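Local coordinates for protein carboxyvinyl-carboxyphosphonate phosphorylmutase (Bacillus anthracis, PDB 4IQD) that is a TIM-barrel protein of the phosphoenolpyruvate phosphomutase family that carries bound pyruvic acid in this dimeric structure, at residues A[98-103]-A[107-112]; A[148-153]-A[182-187]; A[217-222]-A[246-251]. All blocks are in the same frame, centred on the assembly; numbering follows the deposited sequence.

How the interactions relate
Interactions 1 and 2 are neighbours, with centres about 14 Å apart. Lys149 of helix 143-156 joins them: its NZ lies 2.8 Å from Gly101 O, a probable hydrogen bond to the loop of interaction 1. Val103 also packs on Gln148 and Ala152 of the same helix. Interaction 3 lies on the opposite side of the chain's centre. Its centre is about 27 Å from that of interaction 1 and about 30 Å from that of interaction 2. It is the contact that reaches the ligand, with the Thr219 side chain about 4 Å from pyruvic acid. The Phe100 side chain of interaction 1 is about 11 Å from a bound pyruvic acid.

Interaction 1. Residues A[98-103]-A[107-112]; sequences TGFGGV and ARTAVE
Gly99 and Phe100 meet Thr109 where a loop of the TIM barrel turns into a helix. The loop follows strand 92-95 and leads into helix 103-115. Gly102 takes the N-cap position, and its N is hydrogen-bonded to Asn105 OD1 in the first turn.

The polar contact between loop and helix is made by the Thr109 hydroxyl. Thr109 OG1 is hydrogen-bonded to Asn105 O, one turn back in the helix, and also lies 3.2 Å from Gly99 O of the loop. Its torsion (chi1 -66°) sets OG1 beside the backbone N, on the side of the preceding turn, where Asn105 O lies. The helix's own first-turn backbone bond runs from Ala107 N to Val103 O at 2.9 Å. Within the same helix, Arg108 NH1 and Glu112 OE2 form a salt bridge of 2.9 Å.

The apolar part is small. The Phe100 and Thr109 side chains cross at about a right angle. Thr109 comes to the edge of the ring, close to its plane, and Ser74 also touches both side chains. The methyl CG2 of Thr109 sits 3.9 Å from both Phe100 CD2 and Phe100 CE2, while Thr109 OG1 is 3.4 Å from Phe100 CD2.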
loop_
_atom_site.group_PDB
_atom_site.type_symbol
_atom_site.label_atom_id
_atom_site.label_comp_id
_atom_site.label_asym_id
_atom_site.label_seq_id
_atom_site.Cartn_x
_atom_site.Cartn_y
_atom_site.Cartn_z
ATOM N N THR A 98 13.835 -0.042 17.281
ATOM C CA THR A 98 14.969 0.244 18.152
ATOM C C THR A 98 16.108 0.954 17.418
ATOM O O THR A 98 17.204 1.102 17.957
ATOM C CB THR A 98 15.509 -1.039 18.804
ATOM O OG1 THR A 98 16.162 -1.840 17.814
ATOM C CG2 THR A 98 14.373 -1.837 19.424
ATOM N N GLY A 99 15.847 1.391 16.190
ATOM C CA GLY A 99 16.840 2.111 15.414
ATOM C C GLY A 99 17.550 1.237 14.402
ATOM O O GLY A 99 18.504 1.672 13.758
ATOM N N PHE A 100 17.080 -0.001 14.275
ATOM C CA PHE A 100 17.586 -0.948 13.285
ATOM C C PHE A 100 19.073 -1.224 13.443
ATOM O O PHE A 100 19.826 -1.201 12.473
ATOM C CB PHE A 100 17.276 -0.467 11.866
ATOM C CG PHE A 100 15.855 -0.026 11.681
ATOM C CD1 PHE A 100 14.851 -0.954 11.469
ATOM C CD2 PHE A 100 15.523 1.317 11.727
ATOM C CE1 PHE A 100 13.541 -0.554 11.306
ATOM C CE2 PHE A 100 14.216 1.726 11.564
ATOM C CZ PHE A 100 13.222 0.788 11.353
ATOM N N GLY A 101 19.488 -1.493 14.674
ATOM C CA GLY A 101 20.872 -1.814 14.950
ATOM C C GLY A 101 21.421 -1.031 16.122
ATOM O O GLY A 101 20.699 -0.719 17.068
ATOM N N GLY A 102 22.707 -0.710 16.055
ATOM C CA GLY A 102 23.384 -0.035 17.143
ATOM C C GLY A 102 23.331 1.474 17.056
ATOM O O GLY A 102 22.555 2.039 16.285
ATOM N N VAL A 103 24.170 2.119 17.860
ATOM C CA VAL A 103 24.244 3.572 17.918
ATOM C C VAL A 103 24.486 4.154 16.538
ATOM O O VAL A 103 23.897 5.166 16.174
ATOM C CB VAL A 103 25.345 4.034 18.905
ATOM C CG1 VAL A 103 26.158 5.187 18.336
ATOM C CG2 VAL A 103 24.730 4.418 20.241
ATOM N N ALA A 107 22.005 6.267 14.233
ATOM C CA ALA A 107 22.478 7.527 13.677
ATOM C C ALA A 107 22.100 7.682 12.205
ATOM O O ALA A 107 21.715 8.766 11.775
ATOM C CB ALA A 107 23.984 7.650 13.854
ATOM N N ARG A 108 22.218 6.601 11.440
ATOM C CA ARG A 108 21.893 6.635 10.015
ATOM C C ARG A 108 20.385 6.669 9.788
ATOM O O ARG A 108 19.896 7.349 8.885
ATOM C CB ARG A 108 22.517 5.443 9.279
ATOM C CG ARG A 108 21.795 5.065 7.993
ATOM C CD ARG A 108 22.750 4.894 6.825
ATOM N NE ARG A 108 22.034 4.699 5.566
ATOM C CZ ARG A 108 22.068 3.582 4.846
ATOM N NH1 ARG A 108 21.379 3.502 3.714
ATOM N NH2 ARG A 108 22.793 2.547 5.249
ATOM N N THR A 109 19.656 5.924 10.612
ATOM C CA THR A 109 18.204 5.932 10.562
ATOM C C THR A 109 17.688 7.353 10.754
ATOM O O THR A 109 16.780 7.793 10.052
ATOM C CB THR A 109 17.609 5.003 11.636
ATOM O OG1 THR A 109 17.957 3.648 11.332
ATOM C CG2 THR A 109 16.096 5.129 11.681
ATOM N N ALA A 110 18.301 8.075 11.689
ATOM C CA ALA A 110 17.924 9.453 11.980
ATOM C C ALA A 110 18.120 10.363 10.775
ATOM O O ALA A 110 17.285 11.220 10.499
ATOM C CB ALA A 110 18.706 9.980 13.175
ATOM N N VAL A 111 19.223 10.181 10.059
ATOM C CA VAL A 111 19.499 11.000 8.886
ATOM C C VAL A 111 18.496 10.709 7.784
ATOM O O VAL A 111 17.974 11.624 7.153
ATOM C CB VAL A 111 20.906 10.745 8.331
ATOM C CG1 VAL A 111 21.183 11.672 7.161
ATOM C CG2 VAL A 111 21.942 10.937 9.414
ATOM N N GLU A 112 18.236 9.426 7.559
ATOM C CA GLU A 112 17.313 9.000 6.513
ATOM C C GLU A 112 15.912 9.543 6.744
ATOM O O GLU A 112 15.206 9.878 5.796
ATOM C CB GLU A 112 17.267 7.476 6.425
ATOM C CG GLU A 112 18.543 6.836 5.915
ATOM C CD GLU A 112 18.470 5.323 5.931
ATOM O OE1 GLU A 112 17.756 4.776 6.796
ATOM O OE2 GLU A 112 19.118 4.684 5.076
#

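Interaction 2. Residues A[148-153]-A[182-187]; sequences QKIKAI and NAYVKA
Ile150 is central to this contact, pressing its two branches against Tyr184 and Ala187. No hydrogen bond crosses between the segments; the apolar contacts hold the faces together.

The longer branch of Ile150 reaches Tyr184. CG1 stands opposite the carbonyl carbon (chi1 -65°), and the extended chain beyond it brings the methyl CD1 to 3.6 Å from Tyr184 CB. The two side chains cross at about a right angle. Ile150 CD1 meets the root of the tyrosine, with Tyr184 CG at 4.0 Å, and not the phenol end. The shorter branch serves Ala187. Ile150 CG2 lies 4.0 Å from Ala187 CB and 3.7 Å from Ala187 O, so the methyl rests on both the side chain and the backbone.

This is the side-by-side packing of neighbouring outer helices in a TIM barrel. Helices 143-156 and 174-187 flank strand 161-166 in the chain and run nearly parallel. The segment axes approach to 9.0 Å and cross at -24°. Ile150 also touches Ile162 of that strand, so it sits where the two helices and the strand meet. Tyr184 likewise lies on Ala164 and Thr166.

At the border of the contact, the aliphatic start of Lys151 lies near the carbonyl of Ala187. Lys151 CG is 4.0 Å from Ala187 O, and the rest of the chain leads away.

The polar end of Tyr184 is held elsewhere. Its OH is hydrogen-bonded to Arg180 NH1 on the same helix and to Asp125 OD2.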
loop_
_atom_site.group_PDB
_atom_site.type_symbol
_atom_site.label_atom_id
_atom_site.label_comp_id
_atom_site.label_asym_id
_atom_site.label_seq_id
_atom_site.Cartn_x
_atom_site.Cartn_y
_atom_site.Cartn_z
ATOM N N GLN A 148 21.829 6.097 25.286
ATOM C CA GLN A 148 22.865 6.368 24.302
ATOM C C GLN A 148 22.282 6.535 22.903
ATOM O O GLN A 148 22.699 7.413 22.149
ATOM C CB GLN A 148 23.900 5.255 24.316
ATOM C CG GLN A 148 24.677 5.183 25.608
ATOM C CD GLN A 148 25.588 3.985 25.659
ATOM O OE1 GLN A 148 25.279 2.934 25.098
ATOM N NE2 GLN A 148 26.724 4.134 26.327
ATOM N N LYS A 149 21.312 5.694 22.562
ATOM C CA LYS A 149 20.652 5.781 21.266
ATOM C C LYS A 149 19.942 7.118 21.081
ATOM O O LYS A 149 19.982 7.706 20.003
ATOM C CB LYS A 149 19.664 4.633 21.081
ATOM C CG LYS A 149 20.322 3.297 20.803
ATOM C CD LYS A 149 19.305 2.262 20.362
ATOM C CE LYS A 149 19.990 1.042 19.773
ATOM N NZ LYS A 149 19.021 0.063 19.210
ATOM N N ILE A 150 19.288 7.593 22.137
ATOM C CA ILE A 150 18.601 8.874 22.094
ATOM C C ILE A 150 19.610 10.000 21.907
ATOM O O ILE A 150 19.398 10.915 21.112
ATOM C CB ILE A 150 17.770 9.100 23.370
ATOM C CG1 ILE A 150 16.644 8.066 23.447
ATOM C CG2 ILE A 150 17.203 10.503 23.404
ATOM C CD1 ILE A 150 15.838 8.118 24.723
ATOM N N LYS A 151 20.720 9.909 22.632
ATOM C CA LYS A 151 21.807 10.875 22.515
ATOM C C LYS A 151 22.383 10.881 21.110
ATOM O O LYS A 151 22.777 11.929 20.599
ATOM C CB LYS A 151 22.914 10.560 23.523
ATOM C CG LYS A 151 22.529 10.807 24.971
ATOM C CD LYS A 151 23.447 10.069 25.934
ATOM C CE LYS A 151 24.875 10.578 25.876
ATOM N NZ LYS A 151 25.721 9.915 26.915
ATOM N N ALA A 152 22.434 9.704 20.493
ATOM C CA ALA A 152 22.886 9.580 19.112
ATOM C C ALA A 152 21.977 10.366 18.172
ATOM O O ALA A 152 22.446 11.050 17.261
ATOM C CB ALA A 152 22.940 8.124 18.704
ATOM N N ILE A 153 20.673 10.268 18.398
ATOM C CA ILE A 153 19.713 11.008 17.594
ATOM C C ILE A 153 19.854 12.514 17.796
ATOM O O ILE A 153 19.992 13.253 16.824
ATOM C CB ILE A 153 18.274 10.574 17.893
ATOM C CG1 ILE A 153 18.101 9.088 17.584
ATOM C CG2 ILE A 153 17.297 11.389 17.076
ATOM C CD1 ILE A 153 16.714 8.566 17.851
ATOM N N ASN A 182 11.890 9.001 32.728
ATOM C CA ASN A 182 12.556 10.250 33.078
ATOM C C ASN A 182 14.011 10.291 32.625
ATOM O O ASN A 182 14.573 11.363 32.407
ATOM C CB ASN A 182 12.464 10.513 34.582
ATOM C CG ASN A 182 11.078 10.954 35.014
ATOM O OD1 ASN A 182 10.377 11.652 34.283
ATOM N ND2 ASN A 182 10.677 10.546 36.214
ATOM N N ALA A 183 14.617 9.117 32.487
ATOM C CA ALA A 183 15.985 9.025 32.000
ATOM C C ALA A 183 16.023 9.335 30.514
ATOM O O ALA A 183 16.869 10.095 30.048
ATOM C CB ALA A 183 16.549 7.646 32.259
ATOM N N TYR A 184 15.091 8.740 29.779
ATOM C CA TYR A 184 15.006 8.932 28.342
ATOM C C TYR A 184 14.725 10.397 28.026
ATOM O O TYR A 184 15.213 10.932 27.032
ATOM C CB TYR A 184 13.900 8.057 27.753
ATOM C CG TYR A 184 14.060 6.568 27.991
ATOM C CD1 TYR A 184 15.302 6.005 28.261
ATOM C CD2 TYR A 184 12.960 5.724 27.933
ATOM C CE1 TYR A 184 15.436 4.640 28.473
ATOM C CE2 TYR A 184 13.084 4.364 28.144
ATOM C CZ TYR A 184 14.321 3.826 28.413
ATOM O OH TYR A 184 14.435 2.470 28.620
ATOM N N VAL A 185 13.945 11.038 28.889
ATOM C CA VAL A 185 13.602 12.446 28.722
ATOM C C VAL A 185 14.826 13.340 28.872
ATOM O O VAL A 185 15.084 14.198 28.032
ATOM C CB VAL A 185 12.528 12.892 29.732
ATOM C CG1 VAL A 185 12.345 14.403 29.681
ATOM C CG2 VAL A 185 11.216 12.184 29.454
ATOM N N LYS A 186 15.590 13.133 29.939
ATOM C CA LYS A 186 16.783 13.939 30.155
ATOM C C LYS A 186 17.827 13.651 29.081
ATOM O O LYS A 186 18.703 14.472 28.816
ATOM C CB LYS A 186 17.359 13.703 31.551
ATOM C CG LYS A 186 18.558 12.781 31.601
ATOM C CD LYS A 186 19.301 12.963 32.909
ATOM C CE LYS A 186 19.664 14.428 33.119
ATOM N NZ LYS A 186 20.356 14.663 34.417
ATOM N N ALA A 187 17.719 12.481 28.461
ATOM C CA ALA A 187 18.642 12.086 27.408
ATOM C C ALA A 187 18.324 12.825 26.115
ATOM O O ALA A 187 19.180 12.966 25.243
ATOM C CB ALA A 187 18.593 10.580 27.195
#

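Interaction 3. Residues A[217-222]-A[246-251]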
loop_
_atom_site.group_PDB
_atom_site.type_symbol
_atom_site.label_atom_id
_atom_site.label_comp_id
_atom_site.label_asym_id
_atom_site.label_seq_id
_atom_site.Cartn_x
_atom_site.Cartn_y
_atom_site.Cartn_z
ATOM N N ASN A 217 -1.675 4.824 23.035
ATOM C CA ASN A 217 -1.734 3.891 21.915
ATOM C C ASN A 217 -3.117 3.282 21.746
ATOM O O ASN A 217 -3.447 2.301 22.410
ATOM C CB ASN A 217 -0.719 2.769 22.130
ATOM C CG ASN A 217 -0.708 1.757 20.997
ATOM O OD1 ASN A 217 -1.104 2.055 19.868
ATOM N ND2 ASN A 217 -0.243 0.552 21.294
HETATM N N MSE A 218 -3.924 3.849 20.858
HETATM C CA MSE A 218 -5.240 3.274 20.615
HETATM C C MSE A 218 -5.328 2.237 19.514
HETATM O O MSE A 218 -6.018 2.428 18.516
HETATM C CB MSE A 218 -6.316 4.337 20.449
HETATM C CG MSE A 218 -6.976 4.677 21.757
HETATM SE SE MSE A 218 -8.291 3.378 22.418
HETATM C CE MSE A 218 -7.233 1.797 22.769
ATOM N N THR A 219 -4.640 1.123 19.722
ATOM C CA THR A 219 -4.703 0.014 18.790
ATOM C C THR A 219 -5.819 -0.934 19.228
ATOM O O THR A 219 -6.063 -1.115 20.420
ATOM C CB THR A 219 -3.348 -0.707 18.690
ATOM O OG1 THR A 219 -3.411 -1.725 17.685
ATOM C CG2 THR A 219 -2.956 -1.317 20.024
ATOM N N GLU A 220 -6.514 -1.518 18.259
ATOM C CA GLU A 220 -7.691 -2.328 18.544
ATOM C C GLU A 220 -7.306 -3.710 19.056
ATOM O O GLU A 220 -6.247 -4.230 18.713
ATOM C CB GLU A 220 -8.569 -2.454 17.296
ATOM C CG GLU A 220 -9.001 -1.124 16.692
ATOM C CD GLU A 220 -7.910 -0.463 15.873
ATOM O OE1 GLU A 220 -6.959 -1.166 15.475
ATOM O OE2 GLU A 220 -7.997 0.759 15.633
ATOM N N PHE A 221 -8.177 -4.292 19.878
ATOM C CA PHE A 221 -7.977 -5.632 20.430
ATOM C C PHE A 221 -6.681 -5.754 21.221
ATOM O O PHE A 221 -6.023 -6.789 21.184
ATOM C CB PHE A 221 -8.004 -6.689 19.323
ATOM C CG PHE A 221 -9.020 -6.419 18.259
ATOM C CD1 PHE A 221 -10.370 -6.505 18.540
ATOM C CD2 PHE A 221 -8.624 -6.084 16.974
ATOM C CE1 PHE A 221 -11.312 -6.258 17.564
ATOM C CE2 PHE A 221 -9.561 -5.836 15.992
ATOM C CZ PHE A 221 -10.908 -5.924 16.287
ATOM N N GLY A 222 -6.320 -4.692 21.933
ATOM C CA GLY A 222 -5.093 -4.678 22.706
ATOM C C GLY A 222 -5.335 -4.507 24.190
ATOM O O GLY A 222 -6.462 -4.660 24.659
ATOM N N SER A 246 -6.065 1.616 9.728
ATOM C CA SER A 246 -6.178 1.770 8.278
ATOM C C SER A 246 -6.050 0.439 7.545
ATOM O O SER A 246 -6.774 0.181 6.588
ATOM C CB SER A 246 -5.132 2.759 7.755
ATOM O OG SER A 246 -3.823 2.241 7.902
ATOM N N LEU A 247 -5.137 -0.409 8.003
ATOM C CA LEU A 247 -4.909 -1.700 7.365
ATOM C C LEU A 247 -5.954 -2.729 7.784
ATOM O O LEU A 247 -6.324 -3.601 6.998
ATOM C CB LEU A 247 -3.497 -2.208 7.667
ATOM C CG LEU A 247 -3.140 -3.592 7.120
ATOM C CD1 LEU A 247 -1.798 -3.566 6.412
ATOM C CD2 LEU A 247 -3.132 -4.618 8.243
ATOM N N ARG A 248 -6.429 -2.621 9.021
ATOM C CA ARG A 248 -7.437 -3.541 9.533
ATOM C C ARG A 248 -8.728 -3.458 8.736
ATOM O O ARG A 248 -9.309 -4.479 8.379
ATOM C CB ARG A 248 -7.733 -3.263 11.003
ATOM C CG ARG A 248 -6.569 -3.507 11.938
ATOM C CD ARG A 248 -7.082 -3.989 13.277
ATOM N NE ARG A 248 -6.158 -3.722 14.372
ATOM C CZ ARG A 248 -5.179 -4.539 14.740
ATOM N NH1 ARG A 248 -4.983 -5.675 14.085
ATOM N NH2 ARG A 248 -4.391 -4.214 15.759
ATOM N N VAL A 249 -9.174 -2.235 8.467
ATOM C CA VAL A 249 -10.408 -2.011 7.724
ATOM C C VAL A 249 -10.240 -2.323 6.239
ATOM O O VAL A 249 -11.175 -2.785 5.584
ATOM C CB VAL A 249 -10.927 -0.562 7.898
ATOM C CG1 VAL A 249 -11.372 -0.319 9.329
ATOM C CG2 VAL A 249 -9.867 0.444 7.497
ATOM N N ALA A 250 -9.045 -2.073 5.715
ATOM C CA ALA A 250 -8.762 -2.316 4.309
ATOM C C ALA A 250 -8.741 -3.809 4.028
ATOM O O ALA A 250 -9.292 -4.271 3.030
ATOM C CB ALA A 250 -7.436 -1.684 3.920
ATOM N N ALA A 251 -8.104 -4.559 4.920
ATOM C CA ALA A 251 -7.995 -6.001 4.763
ATOM C C ALA A 251 -9.371 -6.650 4.852
ATOM O O ALA A 251 -9.646 -7.636 4.176
ATOM C CB ALA A 251 -7.060 -6.577 5.803
#
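Arg248 NE donates to Glu220 OE1 over 2.9 Å, in a nearly straight bond (162°) that is also a salt bridge. OE1 lies in the guanidinium plane. The arginine, in turn, meets this oxygen on its anti side, a little out of the carboxylate plane. The two groups stand almost at right angles, 83° apart, so this is a single-oxygen bridge and not a paired, two-oxygen one. The bend of Glu220 at chi2 (78°) folds the carboxylate back to meet NE.

The other oxygen, Glu220 OE2, is hydrogen-bonded to Thr245 OG1 and to Gln267 NE2 of the second subunit. The carboxylate is thus tied at both oxygens, which probably favours its charged form.

A second bond leaves the same arginine. Arg248 NH2 donates to Thr219 OG1 at 3.3 Å, again near the guanidinium plane but less straight. Together the two bonds fix how the guanidinium is turned.

Phe221 adds an apolar side. Its CD2 sits over one face of the guanidinium, toward the rim. The planes are steeply inclined, so the groups do not stack. The ring edge also meets the arginine chain, with Phe221 CE2 4.1 Å from Arg248 CD.

Arg277 NE of the second subunit is hydrogen-bonded to Glu220 O, placing the contact at the dimer interface. The arrangement joins helix 245-264 to the loop after strand 215-217 of the TIM barrel, where Thr219 lines the pyruvic acid pocket.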